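Local atomic coordinates of D-lactate dehydrogenase (Fermentative) (Pseudomonas aeruginosa, PDB entry 6ABJ), a protein that catalyses the NADH-dependent interconversion of pyruvate and D-lactate, as a tetrameric member of the D-isomer specific 2-hydroxyacid dehydrogenase family. Residues T174-M179 with C184-Y189; P191-R196 with G202-L207; D226-I231 with V275-A280. All coordinates share one frame; numbering follows the deposited sequence.

Interaction 1: residues T174-M179 with C184-Y189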
loop_
_atom_site.group_PDB
_atom_site.type_symbol
_atom_site.label_atom_id
_atom_site.label_comp_id
_atom_site.label_asym_id
_atom_site.label_seq_id
_atom_site.Cartn_x
_atom_site.Cartn_y
_atom_site.Cartn_z
ATOM N N THR B 174 -13.095 23.913 20.646
ATOM C CA THR B 174 -11.713 23.495 20.737
ATOM C C THR B 174 -11.086 23.462 19.341
ATOM O O THR B 174 -9.965 23.941 19.120
ATOM C CB THR B 174 -11.612 22.104 21.390
ATOM O OG1 THR B 174 -12.336 22.098 22.643
ATOM C CG2 THR B 174 -10.155 21.692 21.629
ATOM N N PHE B 175 -11.822 22.857 18.408
ATOM C CA PHE B 175 -11.411 22.860 16.985
ATOM C C PHE B 175 -11.232 24.288 16.475
ATOM O O PHE B 175 -10.238 24.654 15.788
ATOM C CB PHE B 175 -12.480 22.107 16.199
ATOM C CG PHE B 175 -12.276 22.155 14.697
ATOM C CD1 PHE B 175 -11.324 21.353 14.124
ATOM C CD2 PHE B 175 -12.960 23.067 13.899
ATOM C CE1 PHE B 175 -11.106 21.381 12.725
ATOM C CE2 PHE B 175 -12.725 23.134 12.505
ATOM C CZ PHE B 175 -11.817 22.263 11.931
ATOM N N ALA B 176 -12.203 25.136 16.767
ATOM C CA ALA B 176 -12.115 26.525 16.292
ATOM C C ALA B 176 -10.853 27.217 16.796
ATOM O O ALA B 176 -10.177 27.938 16.020
ATOM C CB ALA B 176 -13.370 27.305 16.661
ATOM N N ARG B 177 -10.491 27.030 18.071
ATOM C CA ARG B 177 -9.320 27.690 18.633
ATOM C C ARG B 177 -8.045 27.208 17.948
ATOM O O ARG B 177 -7.112 27.975 17.643
ATOM C CB ARG B 177 -9.210 27.427 20.182
ATOM C CG ARG B 177 -7.985 28.058 20.857
ATOM C CD ARG B 177 -8.210 28.449 22.353
ATOM N NE ARG B 177 -9.189 27.562 22.960
ATOM C CZ ARG B 177 -10.455 27.863 23.260
ATOM N NH1 ARG B 177 -10.928 29.064 23.100
ATOM N NH2 ARG B 177 -11.265 26.913 23.726
ATOM N N ILE B 178 -7.961 25.907 17.693
ATOM C CA ILE B 178 -6.779 25.398 16.968
ATOM C C ILE B 178 -6.703 26.017 15.598
ATOM O O ILE B 178 -5.647 26.472 15.206
ATOM C CB ILE B 178 -6.818 23.879 16.812
ATOM C CG1 ILE B 178 -6.740 23.208 18.176
ATOM C CG2 ILE B 178 -5.610 23.419 16.019
ATOM C CD1 ILE B 178 -7.092 21.734 18.155
ATOM N N MET B 179 -7.817 26.053 14.859
ATOM C CA MET B 179 -7.744 26.544 13.482
ATOM C C MET B 179 -7.459 28.075 13.441
ATOM O O MET B 179 -6.770 28.556 12.509
ATOM C CB MET B 179 -8.999 26.216 12.667
ATOM C CG MET B 179 -9.274 24.719 12.513
ATOM S SD MET B 179 -7.847 23.857 11.753
ATOM C CE MET B 179 -7.951 24.478 10.084
ATOM N N CYS B 184 -6.488 31.074 10.307
ATOM C CA CYS B 184 -7.661 30.910 9.481
ATOM C C CYS B 184 -8.676 31.973 9.915
ATOM O O CYS B 184 -8.666 32.439 11.053
ATOM C CB CYS B 184 -8.241 29.533 9.688
ATOM S SG CYS B 184 -7.110 28.203 9.226
ATOM N N GLU B 185 -9.577 32.269 9.001
ATOM C CA GLU B 185 -10.710 33.120 9.283
ATOM C C GLU B 185 -11.834 32.182 9.677
ATOM O O GLU B 185 -12.326 31.399 8.825
ATOM C CB GLU B 185 -11.072 33.891 8.021
ATOM C CG GLU B 185 -12.247 34.839 8.214
ATOM C CD GLU B 185 -12.666 35.585 6.973
ATOM O OE1 GLU B 185 -11.998 35.604 5.926
ATOM O OE2 GLU B 185 -13.749 36.147 7.081
ATOM N N LEU B 186 -12.284 32.281 10.931
ATOM C CA LEU B 186 -13.291 31.376 11.471
ATOM C C LEU B 186 -14.762 31.817 11.296
ATOM O O LEU B 186 -15.122 32.921 11.740
ATOM C CB LEU B 186 -13.090 31.185 12.936
ATOM C CG LEU B 186 -12.215 29.989 13.310
ATOM C CD1 LEU B 186 -12.888 28.678 13.008
ATOM C CD2 LEU B 186 -10.899 30.072 12.584
ATOM N N LEU B 187 -15.578 30.936 10.706
ATOM C CA LEU B 187 -17.022 31.108 10.523
ATOM C C LEU B 187 -17.707 30.040 11.324
ATOM O O LEU B 187 -17.205 28.934 11.513
ATOM C CB LEU B 187 -17.442 31.009 9.067
ATOM C CG LEU B 187 -16.619 31.823 8.082
ATOM C CD1 LEU B 187 -17.153 31.616 6.707
ATOM C CD2 LEU B 187 -16.581 33.286 8.411
ATOM N N ALA B 188 -18.850 30.379 11.873
ATOM C CA ALA B 188 -19.528 29.466 12.753
ATOM C C ALA B 188 -21.033 29.509 12.627
ATOM O O ALA B 188 -21.633 30.548 12.407
ATOM C CB ALA B 188 -19.145 29.808 14.171
ATOM N N TYR B 189 -21.637 28.364 12.824
ATOM C CA TYR B 189 -23.059 28.257 12.901
ATOM C C TYR B 189 -23.410 27.449 14.140
ATOM O O TYR B 189 -22.910 26.333 14.365
ATOM C CB TYR B 189 -23.682 27.574 11.677
ATOM C CG TYR B 189 -25.137 27.291 11.933
ATOM C CD1 TYR B 189 -26.089 28.307 11.887
ATOM C CD2 TYR B 189 -25.543 26.016 12.329
ATOM C CE1 TYR B 189 -27.439 28.069 12.235
ATOM C CE2 TYR B 189 -26.866 25.765 12.666
ATOM C CZ TYR B 189 -27.801 26.761 12.599
ATOM O OH TYR B 189 -29.087 26.438 12.948
#
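The backbones of helix 170-181 and strand 185-189 come close at Met179 and Cys184, whose CA atoms lie 5.9 Å apart, and stand slightly wider at Ala176 and Leu186, with CA atoms 6.9 Å apart. This is the second half of a beta-alpha-beta crossover in a Rossmann domain: the chain leaves strand 162-166, climbs the helix and returns as strand 185-189, parallel to strand 162-166. At the turn Cys184 N donates a weak hydrogen bond to Met179 O (3.4 Å, 155°). The sulfur lies against the same carbonyl oxygen, Cys184 SG 3.3 Å from Met179 O, where chi1 of -61° puts it beside its own backbone N. Met179 bends at chi2 and chi3, so its chain curls back: CG rests 3.6 Å above the plane of the Phe175 ring, near the rim, while CE ends 3.9 Å from Cys184 SG. Leu186 then spreads its two methyls over the helix. CD1 meets Ala176 CB at 3.9 Å, and CD2 reaches Met179 CB at 4.3 Å. Alanine suits this face because its small methyl lets a branched leucine lie close to the helix backbone. Strand 162-166 and helix 118-134 close in around Leu186 and Met179 respectively. The side chains thus meet through apolar packing, and one weak backbone bond closes the turn.

Interaction 2: residues P191-R196 with G202-L207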
loop_
_atom_site.group_PDB
_atom_site.type_symbol
_atom_site.label_atom_id
_atom_site.label_comp_id
_atom_site.label_asym_id
_atom_site.label_seq_id
_atom_site.Cartn_x
_atom_site.Cartn_y
_atom_site.Cartn_z
ATOM N N PRO B 191 -27.206 26.999 16.694
ATOM C CA PRO B 191 -28.428 27.591 17.243
ATOM C C PRO B 191 -28.178 28.522 18.433
ATOM O O PRO B 191 -28.832 29.581 18.524
ATOM C CB PRO B 191 -29.276 26.357 17.619
ATOM C CG PRO B 191 -28.711 25.235 16.832
ATOM C CD PRO B 191 -27.246 25.525 16.744
ATOM N N TYR B 192 -27.246 28.189 19.310
ATOM C CA TYR B 192 -26.954 29.039 20.477
ATOM C C TYR B 192 -25.532 29.529 20.485
ATOM O O TYR B 192 -24.662 28.919 21.123
ATOM C CB TYR B 192 -27.238 28.290 21.784
ATOM C CG TYR B 192 -28.638 27.732 21.837
ATOM C CD1 TYR B 192 -29.731 28.540 22.178
ATOM C CD2 TYR B 192 -28.871 26.378 21.588
ATOM C CE1 TYR B 192 -31.015 28.010 22.237
ATOM C CE2 TYR B 192 -30.141 25.845 21.648
ATOM C CZ TYR B 192 -31.200 26.663 21.974
ATOM O OH TYR B 192 -32.446 26.114 22.023
ATOM N N PRO B 193 -25.271 30.625 19.767
ATOM C CA PRO B 193 -23.930 31.135 19.674
ATOM C C PRO B 193 -23.340 31.444 21.016
ATOM O O PRO B 193 -24.088 31.793 21.895
ATOM C CB PRO B 193 -24.110 32.428 18.895
ATOM C CG PRO B 193 -25.276 32.168 18.016
ATOM C CD PRO B 193 -26.164 31.209 18.751
ATOM N N ASN B 194 -22.025 31.337 21.174
ATOM C CA ASN B 194 -21.384 31.743 22.400
ATOM C C ASN B 194 -20.260 32.764 22.176
ATOM O O ASN B 194 -19.712 32.881 21.057
ATOM C CB ASN B 194 -20.879 30.547 23.150
ATOM C CG ASN B 194 -19.673 29.897 22.489
ATOM O OD1 ASN B 194 -18.554 30.424 22.510
ATOM N ND2 ASN B 194 -19.911 28.731 21.899
ATOM N N PRO B 195 -19.910 33.524 23.238
ATOM C CA PRO B 195 -18.937 34.618 23.095
ATOM C C PRO B 195 -17.525 34.153 23.024
ATOM O O PRO B 195 -16.646 34.907 22.620
ATOM C CB PRO B 195 -19.129 35.446 24.387
ATOM C CG PRO B 195 -19.662 34.458 25.367
ATOM C CD PRO B 195 -20.572 33.557 24.558
ATOM N N ARG B 196 -17.289 32.908 23.376
ATOM C CA ARG B 196 -15.939 32.428 23.297
ATOM C C ARG B 196 -15.457 32.331 21.857
ATOM O O ARG B 196 -14.321 32.680 21.538
ATOM C CB ARG B 196 -15.809 31.078 24.005
ATOM C CG ARG B 196 -15.482 31.198 25.489
ATOM C CD ARG B 196 -16.224 30.162 26.324
ATOM N NE ARG B 196 -17.567 29.895 25.818
ATOM C CZ ARG B 196 -18.111 28.685 25.752
ATOM N NH1 ARG B 196 -17.424 27.627 26.159
ATOM N NH2 ARG B 196 -19.340 28.534 25.279
ATOM N N GLY B 202 -13.996 34.534 15.718
ATOM C CA GLY B 202 -15.039 33.842 14.923
ATOM C C GLY B 202 -16.277 34.652 14.634
ATOM O O GLY B 202 -16.772 35.386 15.506
ATOM N N ARG B 203 -16.821 34.507 13.434
ATOM C CA ARG B 203 -18.040 35.233 13.003
ATOM C C ARG B 203 -19.176 34.219 12.893
ATOM O O ARG B 203 -19.115 33.249 12.070
ATOM C CB ARG B 203 -17.792 35.816 11.623
ATOM C CG ARG B 203 -18.240 37.240 11.427
ATOM C CD ARG B 203 -18.866 37.585 10.123
ATOM N NE ARG B 203 -18.262 37.007 8.900
ATOM C CZ ARG B 203 -18.985 36.574 7.872
ATOM N NH1 ARG B 203 -20.312 36.638 7.885
ATOM N NH2 ARG B 203 -18.424 36.095 6.792
ATOM N N TYR B 204 -20.268 34.440 13.609
ATOM C CA TYR B 204 -21.475 33.622 13.390
ATOM C C TYR B 204 -22.233 34.112 12.206
ATOM O O TYR B 204 -22.299 35.330 11.974
ATOM C CB TYR B 204 -22.412 33.597 14.648
ATOM C CG TYR B 204 -21.943 32.658 15.730
ATOM C CD1 TYR B 204 -21.085 33.109 16.701
ATOM C CD2 TYR B 204 -22.330 31.330 15.752
ATOM C CE1 TYR B 204 -20.672 32.300 17.705
ATOM C CE2 TYR B 204 -21.860 30.482 16.713
ATOM C CZ TYR B 204 -21.083 30.988 17.732
ATOM O OH TYR B 204 -20.599 30.180 18.748
ATOM N N LEU B 205 -22.836 33.173 11.469
ATOM C CA LEU B 205 -23.655 33.474 10.334
ATOM C C LEU B 205 -24.620 32.358 10.083
ATOM O O LEU B 205 -24.566 31.327 10.711
ATOM C CB LEU B 205 -22.842 33.831 9.080
ATOM C CG LEU B 205 -21.583 33.054 8.600
ATOM C CD1 LEU B 205 -21.280 31.697 9.279
ATOM C CD2 LEU B 205 -21.381 33.036 7.129
ATOM N N ALA B 206 -25.540 32.560 9.152
ATOM C CA ALA B 206 -26.464 31.518 8.770
ATOM C C ALA B 206 -25.761 30.271 8.175
ATOM O O ALA B 206 -24.729 30.386 7.526
ATOM C CB ALA B 206 -27.452 32.067 7.767
ATOM N N LEU B 207 -26.351 29.098 8.401
ATOM C CA LEU B 207 -25.783 27.841 7.948
ATOM C C LEU B 207 -25.482 27.959 6.442
ATOM O O LEU B 207 -24.417 27.496 6.000
ATOM C CB LEU B 207 -26.728 26.682 8.204
ATOM C CG LEU B 207 -26.402 25.307 7.712
ATOM C CD1 LEU B 207 -25.023 24.847 8.190
ATOM C CD2 LEU B 207 -27.461 24.304 8.103
#
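Tyr204, on strand 203-204, meets Pro193 and Asn194 in the beta-alpha-beta unit of strand 185-189, helix 195-199 and strand 203-204, at an edge of the Rossmann sheet. Arg203 bonds through its backbone to strand 185-189. Tyr204 follows with its side chain on the other side of the strand, toward the loop 191-194. Pro193 points CB at the middle of one face of the phenol: its CB is 3.5 Å from the ring centroid and only 6° off the ring normal, a CH-pi contact. Farther out, Pro193 CA sits 3.4 Å from Tyr204 CZ, so the proline spans the ring toward its hydroxyl. Asn194 works at the end of the ring instead. Its backbone N donates an almost straight hydrogen bond to Tyr204 OH (3.0 Å, 171°), and Asn194 O lies at the ring edge, 3.5 Å from Tyr204 CE1. With chi1 of 71°, CG of Asn194 stands between the backbone N and the carbonyl carbon, and OD1 caps Ile197 N at the start of helix 195-199. Leu205 ends the pairing with strand 185-189, its backbone bonded to Ala188, and Ala206 takes the N-cap position before helix 207-213. Tyrosine fits because it offers a flat apolar face to a rigid proline and a polar tip as well. That hydroxyl is also hydrogen-bonded to Thr168 OG1, so two bonds fix the ring beside Asp190, an NADH-binding residue.

Interaction 3: residues D226-I231 with V275-A280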
loop_
_atom_site.group_PDB
_atom_site.type_symbol
_atom_site.label_atom_id
_atom_site.label_comp_id
_atom_site.label_asym_id
_atom_site.label_seq_id
_atom_site.Cartn_x
_atom_site.Cartn_y
_atom_site.Cartn_z
ATOM N N ASP B 226 -33.367 17.163 13.755
ATOM C CA ASP B 226 -33.058 18.356 12.937
ATOM C C ASP B 226 -31.714 18.338 12.188
ATOM O O ASP B 226 -31.570 18.969 11.146
ATOM C CB ASP B 226 -33.040 19.588 13.826
ATOM C CG ASP B 226 -34.284 20.411 13.666
ATOM O OD1 ASP B 226 -35.320 19.792 13.375
ATOM O OD2 ASP B 226 -34.240 21.650 13.844
ATOM N N THR B 227 -30.730 17.647 12.742
ATOM C CA THR B 227 -29.383 17.592 12.118
ATOM C C THR B 227 -29.131 16.290 11.375
ATOM O O THR B 227 -28.045 16.090 10.826
ATOM C CB THR B 227 -28.313 17.760 13.160
ATOM O OG1 THR B 227 -28.458 16.743 14.151
ATOM C CG2 THR B 227 -28.447 19.109 13.825
ATOM N N ARG B 228 -30.094 15.380 11.394
ATOM C CA ARG B 228 -29.942 14.143 10.678
ATOM C C ARG B 228 -29.884 14.478 9.207
ATOM O O ARG B 228 -30.702 15.194 8.682
ATOM C CB ARG B 228 -31.028 13.114 11.011
ATOM C CG ARG B 228 -31.574 12.286 9.848
ATOM C CD ARG B 228 -32.422 11.124 10.275
ATOM N NE ARG B 228 -31.609 9.945 10.363
ATOM C CZ ARG B 228 -31.500 9.049 9.396
ATOM N NH1 ARG B 228 -32.172 9.187 8.258
ATOM N NH2 ARG B 228 -30.713 8.012 9.568
ATOM N N HIS B 229 -28.886 13.917 8.557
ATOM C CA HIS B 229 -28.620 14.211 7.153
ATOM C C HIS B 229 -28.532 15.695 6.883
ATOM O O HIS B 229 -28.875 16.172 5.819
ATOM C CB HIS B 229 -29.571 13.482 6.231
ATOM C CG HIS B 229 -29.323 12.011 6.200
ATOM N ND1 HIS B 229 -29.902 11.170 5.285
ATOM C CD2 HIS B 229 -28.474 11.242 6.929
ATOM C CE1 HIS B 229 -29.448 9.941 5.468
ATOM N NE2 HIS B 229 -28.598 9.960 6.482
ATOM N N LEU B 230 -27.961 16.424 7.834
ATOM C CA LEU B 230 -27.743 17.883 7.619
ATOM C C LEU B 230 -27.007 18.123 6.317
ATOM O O LEU B 230 -27.413 18.941 5.502
ATOM C CB LEU B 230 -26.951 18.485 8.758
ATOM C CG LEU B 230 -26.828 20.000 8.759
ATOM C CD1 LEU B 230 -28.179 20.574 9.155
ATOM C CD2 LEU B 230 -25.781 20.424 9.753
ATOM N N ILE B 231 -25.911 17.378 6.101
ATOM C CA ILE B 231 -25.246 17.487 4.804
ATOM C C ILE B 231 -25.818 16.435 3.847
ATOM O O ILE B 231 -25.472 15.278 3.920
ATOM C CB ILE B 231 -23.726 17.290 4.905
ATOM C CG1 ILE B 231 -23.094 18.203 5.973
ATOM C CG2 ILE B 231 -23.088 17.521 3.556
ATOM C CD1 ILE B 231 -23.299 19.672 5.781
ATOM N N VAL B 275 -16.405 9.091 11.208
ATOM C CA VAL B 275 -17.651 8.428 11.552
ATOM C C VAL B 275 -18.418 8.156 10.295
ATOM O O VAL B 275 -18.214 8.817 9.243
ATOM C CB VAL B 275 -18.503 9.302 12.539
ATOM C CG1 VAL B 275 -17.741 9.559 13.845
ATOM C CG2 VAL B 275 -18.855 10.592 11.891
ATOM N N TYR B 276 -19.315 7.193 10.401
ATOM C CA TYR B 276 -20.116 6.747 9.262
ATOM C C TYR B 276 -21.425 6.157 9.821
ATOM O O TYR B 276 -21.442 5.531 10.882
ATOM C CB TYR B 276 -19.333 5.747 8.452
ATOM C CG TYR B 276 -20.034 5.223 7.259
ATOM C CD1 TYR B 276 -20.293 6.035 6.164
ATOM C CD2 TYR B 276 -20.417 3.895 7.187
ATOM C CE1 TYR B 276 -20.959 5.531 5.041
ATOM C CE2 TYR B 276 -21.059 3.399 6.065
ATOM C CZ TYR B 276 -21.343 4.218 5.015
ATOM O OH TYR B 276 -22.022 3.754 3.889
ATOM N N GLU B 277 -22.500 6.412 9.112
ATOM C CA GLU B 277 -23.831 6.073 9.606
ATOM C C GLU B 277 -23.971 4.569 9.813
ATOM O O GLU B 277 -24.494 4.155 10.836
ATOM C CB GLU B 277 -24.866 6.616 8.639
ATOM C CG GLU B 277 -26.307 6.388 9.066
ATOM C CD GLU B 277 -27.280 7.240 8.274
ATOM O OE1 GLU B 277 -26.911 7.955 7.334
ATOM O OE2 GLU B 277 -28.450 7.213 8.617
ATOM N N GLU B 278 -23.420 3.730 8.966
ATOM C CA GLU B 278 -23.551 2.332 9.319
ATOM C C GLU B 278 -22.456 1.791 10.319
ATOM O O GLU B 278 -22.362 0.574 10.489
ATOM C CB GLU B 278 -23.634 1.461 8.064
ATOM C CG GLU B 278 -24.436 2.089 6.935
ATOM C CD GLU B 278 -25.906 2.271 7.272
ATOM O OE1 GLU B 278 -26.345 1.776 8.333
ATOM O OE2 GLU B 278 -26.626 2.910 6.473
ATOM N N GLU B 279 -21.664 2.655 10.989
ATOM C CA GLU B 279 -20.397 2.231 11.585
ATOM C C GLU B 279 -20.363 1.094 12.638
ATOM O O GLU B 279 -19.436 0.284 12.632
ATOM C CB GLU B 279 -19.636 3.431 12.124
ATOM C CG GLU B 279 -20.135 3.978 13.432
ATOM C CD GLU B 279 -19.314 5.134 13.891
ATOM O OE1 GLU B 279 -19.195 6.100 13.129
ATOM O OE2 GLU B 279 -18.814 5.106 15.011
ATOM N N ALA B 280 -21.326 1.010 13.562
ATOM C CA ALA B 280 -21.237 -0.021 14.601
ATOM C C ALA B 280 -21.223 -1.452 14.016
ATOM O O ALA B 280 -20.594 -2.359 14.590
ATOM C CB ALA B 280 -22.345 0.175 15.640
#
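Glu277 OE2 is gripped by two side chains, Arg228 NH2 in a short salt bridge of 2.6 Å and His229 NE2 in a weak hydrogen bond of 3.5 Å. Two beta turns face each other here, a type II turn from Thr227 to Leu230 and a type I turn from Tyr276 to Glu279, the first presenting both its central residues, Arg228 and His229, the second only Glu277. The other oxygen makes a His-carboxylate hydrogen bond: His229 NE2 donates to Glu277 OE1 at 2.8 Å and 165°. OE1 receives it on its syn lone pair and lies almost in the imidazole plane, whereas the carboxylate as a whole is turned 81° against the ring. Glu277 spans the gap because its chain is extended, with CG anti to the backbone N (chi1 -177°). Arg228, long and bent at chi3, crosses Glu277 at about a right angle, its guanidinium partly over the imidazole; NH1 stands 4.0 Å above the His229 ring plane, near the rim. The one carboxylate reaches both basic groups; it would tend to favour, and the nearby guanidinium to oppose, protonation of His229. It is a surface contact within the NAD-binding domain, away from the known NADH contacts, and joins the loop after strand 216-219 to the loop after strand 268-273. Within the second turn, Tyr276 N donates to Glu279 OE1 at 2.9 Å, on that oxygen's anti lone pair.

How the interactions relate
The three contacts follow one another along the chain, all within the NAD-binding domain. Interactions 1 and 2, with centres 11 Å apart, belong to successive beta-alpha-beta units that share strand 185-189, and strand 203-204 pairs beside it at one edge of the parallel sheet: Leu186 O and Arg203 N, at 2.9 Å, are probably hydrogen-bonded. Interaction 3 lies about 22 Å from both centres, in loops that follow strands 216-219 and 268-273 of the same sheet. It meets interaction 2 where Leu207 packs on Leu230, but does not touch interaction 1. Together they tie helix to strand and loop to loop around a sheet whose NADH-binding residues include Asp190.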